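Local coordinates for acetate kinase (Entamoeba histolytica, PDB 4H0O), which interconverts acetyl phosphate and acetate by phosphoryl transfer, as a pyrophosphate-dependent acetate kinase of the ASKHA superfamily, at the interface of chains A and B. Numbering follows the deposited sequence. Chains: chain A/B, Acetate kinase.

The interface of chains A and B. Residues chain A 240, 245, 272-274, 277-278, 304, 308; chain B 167-171, 175.
B:Ala169, at the middle of a chain B loop, has more of its surface hidden by the partner than any other residue of this patch, and its backbone and methyl group are both read by chain A. Its carbonyl O accepts a hydrogen bond from the backbone N of A:Gly274 at 3.0 Å; the bond is bent (142° at H), and the donor sits above the carbonyl plane, not on a lone pair. That donor is the first residue of helix 274-279, so the helix start may polarise the carbonyl. The methyl CB faces both branches of A:Val240, with CG2 at 3.8 Å, while chi1 of -177° sets CG2 of A:Val278 beside the backbone N, anti to the carbonyl carbon, and brings it to 3.7 Å from B:Ala169 CA. Further along the loop, the B:Pro171 ring lies against the backbone of A:Lys272 and A:Gly277, its CB 3.9 Å from A:Gly277 CA. B:Ile170 offers its CG2 branch to A:Cys245 CB at 4.0 Å. On the other flank, A:Val308 faces the carbonyl O of B:Thr167, and A:Leu304 CD2 meets B:Gln175 OE1 tip to tip at 3.7 Å. The second shell lies within chain B: the B:Gln175 side chain, CG anti to the backbone N and extended beyond it, reaches alongside the loop and NE2 donates to B:Ile170 O at 2.7 Å, nearly along the C=O axis, which should brace the loop's shape. Recurring with the chains exchanged, this mainly apolar patch forms part of the two-fold interface of the acetate kinase dimer, its centre about 25 Å from A:Asp154, the predicted active-site residue, and its likely role is in assembly of the dimer rather than direct catalysis.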
loop_
_atom_site.group_PDB
_atom_site.type_symbol
_atom_site.label_atom_id
_atom_site.label_comp_id
_atom_site.label_asym_id
_atom_site.label_seq_id
_atom_site.Cartn_x
_atom_site.Cartn_y
_atom_site.Cartn_z
ATOM N N VAL A 240 -2.428 -10.058 -1.449
ATOM C CA VAL A 240 -3.277 -11.025 -0.768
ATOM C C VAL A 240 -2.710 -12.404 -1.086
ATOM O O VAL A 240 -2.373 -12.682 -2.240
ATOM C CB VAL A 240 -4.733 -10.940 -1.262
ATOM C CG1 VAL A 240 -5.586 -12.035 -0.627
ATOM C CG2 VAL A 240 -5.317 -9.575 -0.955
ATOM N N CYS A 245 -2.667 -11.681 4.967
ATOM C CA CYS A 245 -3.478 -10.506 4.665
ATOM C C CYS A 245 -2.890 -9.588 3.592
ATOM O O CYS A 245 -3.633 -8.944 2.849
ATOM C CB CYS A 245 -3.721 -9.702 5.939
ATOM S SG CYS A 245 -2.209 -9.093 6.707
ATOM N N LYS A 272 -4.732 -17.298 9.115
ATOM C CA LYS A 272 -6.190 -17.264 9.071
ATOM C C LYS A 272 -6.727 -16.066 8.293
ATOM O O LYS A 272 -7.843 -15.608 8.537
ATOM C CB LYS A 272 -6.767 -17.268 10.488
ATOM C CG LYS A 272 -6.609 -18.592 11.219
ATOM C CD LYS A 272 -5.822 -18.420 12.508
ATOM C CE LYS A 272 -5.998 -19.619 13.426
ATOM N NZ LYS A 272 -6.099 -20.893 12.662
ATOM N N SER A 273 -5.931 -15.564 7.356
ATOM C CA SER A 273 -6.350 -14.441 6.518
ATOM C C SER A 273 -6.258 -14.774 5.032
ATOM O O SER A 273 -6.419 -15.929 4.638
ATOM C CB SER A 273 -5.507 -13.203 6.828
ATOM O OG SER A 273 -5.699 -12.781 8.165
ATOM N N GLY A 274 -5.996 -13.757 4.214
ATOM C CA GLY A 274 -5.866 -13.943 2.778
ATOM C C GLY A 274 -7.074 -14.598 2.131
ATOM O O GLY A 274 -8.215 -14.346 2.528
ATOM N N GLY A 277 -9.263 -16.546 4.787
ATOM C CA GLY A 277 -10.066 -15.730 5.679
ATOM C C GLY A 277 -11.279 -15.098 5.020
ATOM O O GLY A 277 -12.320 -14.925 5.659
ATOM N N VAL A 278 -11.147 -14.756 3.740
ATOM C CA VAL A 278 -12.220 -14.077 3.019
ATOM C C VAL A 278 -13.189 -15.049 2.334
ATOM O O VAL A 278 -14.401 -14.831 2.343
ATOM C CB VAL A 278 -11.658 -13.064 1.996
ATOM C CG1 VAL A 278 -12.783 -12.311 1.312
ATOM C CG2 VAL A 278 -10.736 -12.080 2.691
ATOM N N LEU A 304 -15.973 -12.616 -3.449
ATOM C CA LEU A 304 -15.333 -11.511 -2.740
ATOM C C LEU A 304 -13.829 -11.745 -2.603
ATOM O O LEU A 304 -13.023 -10.842 -2.834
ATOM C CB LEU A 304 -15.964 -11.328 -1.357
ATOM C CG LEU A 304 -15.480 -10.124 -0.543
ATOM C CD1 LEU A 304 -15.772 -8.832 -1.290
ATOM C CD2 LEU A 304 -16.115 -10.098 0.842
ATOM N N VAL A 308 -11.082 -9.222 -4.258
ATOM C CA VAL A 308 -10.106 -8.577 -3.379
ATOM C C VAL A 308 -8.677 -8.964 -3.767
ATOM O O VAL A 308 -7.780 -8.120 -3.796
ATOM C CB VAL A 308 -10.371 -8.918 -1.892
ATOM C CG1 VAL A 308 -9.235 -8.441 -1.010
ATOM C CG2 VAL A 308 -11.684 -8.301 -1.434
ATOM N N THR B 167 -12.785 -3.688 1.548
ATOM C CA THR B 167 -12.527 -4.887 2.351
ATOM C C THR B 167 -11.053 -5.283 2.418
ATOM O O THR B 167 -10.400 -5.471 1.388
ATOM C CB THR B 167 -13.322 -6.096 1.814
ATOM O OG1 THR B 167 -14.722 -5.792 1.825
ATOM C CG2 THR B 167 -13.065 -7.333 2.664
ATOM N N TYR B 168 -10.540 -5.428 3.637
ATOM C CA TYR B 168 -9.195 -5.948 3.840
ATOM C C TYR B 168 -9.221 -7.473 3.934
ATOM O O TYR B 168 -10.160 -8.057 4.479
ATOM C CB TYR B 168 -8.568 -5.336 5.094
ATOM C CG TYR B 168 -8.278 -3.861 4.959
ATOM C CD1 TYR B 168 -7.241 -3.412 4.150
ATOM C CD2 TYR B 168 -9.036 -2.915 5.639
ATOM C CE1 TYR B 168 -6.968 -2.067 4.018
ATOM C CE2 TYR B 168 -8.770 -1.561 5.514
ATOM C CZ TYR B 168 -7.732 -1.145 4.701
ATOM O OH TYR B 168 -7.453 0.194 4.566
ATOM N N ALA B 169 -8.186 -8.117 3.404
ATOM C CA ALA B 169 -8.140 -9.574 3.339
ATOM C C ALA B 169 -7.917 -10.231 4.707
ATOM O O ALA B 169 -6.949 -10.973 4.893
ATOM C CB ALA B 169 -7.069 -10.023 2.354
ATOM N N ILE B 170 -8.829 -9.966 5.645
ATOM C CA ILE B 170 -8.795 -10.542 6.990
ATOM C C ILE B 170 -10.122 -11.259 7.291
ATOM O O ILE B 170 -11.135 -10.981 6.650
ATOM C CB ILE B 170 -8.532 -9.452 8.061
ATOM C CG1 ILE B 170 -9.562 -8.326 7.955
ATOM C CG2 ILE B 170 -7.114 -8.902 7.933
ATOM C CD1 ILE B 170 -9.504 -7.333 9.105
ATOM N N PRO B 171 -10.130 -12.181 8.270
ATOM C CA PRO B 171 -11.380 -12.920 8.480
ATOM C C PRO B 171 -12.356 -12.175 9.379
ATOM O O PRO B 171 -11.963 -11.222 10.057
ATOM C CB PRO B 171 -10.907 -14.182 9.202
ATOM C CG PRO B 171 -9.736 -13.717 10.000
ATOM C CD PRO B 171 -9.049 -12.668 9.148
ATOM N N GLN B 175 -12.917 -8.287 9.847
ATOM C CA GLN B 175 -13.129 -7.799 8.486
ATOM C C GLN B 175 -14.222 -6.729 8.407
ATOM O O GLN B 175 -14.069 -5.728 7.702
ATOM C CB GLN B 175 -13.465 -8.970 7.554
ATOM C CG GLN B 175 -13.706 -8.565 6.108
ATOM C CD GLN B 175 -14.139 -9.722 5.226
ATOM O OE1 GLN B 175 -14.964 -9.553 4.328
ATOM N NE2 GLN B 175 -13.572 -10.899 5.465
#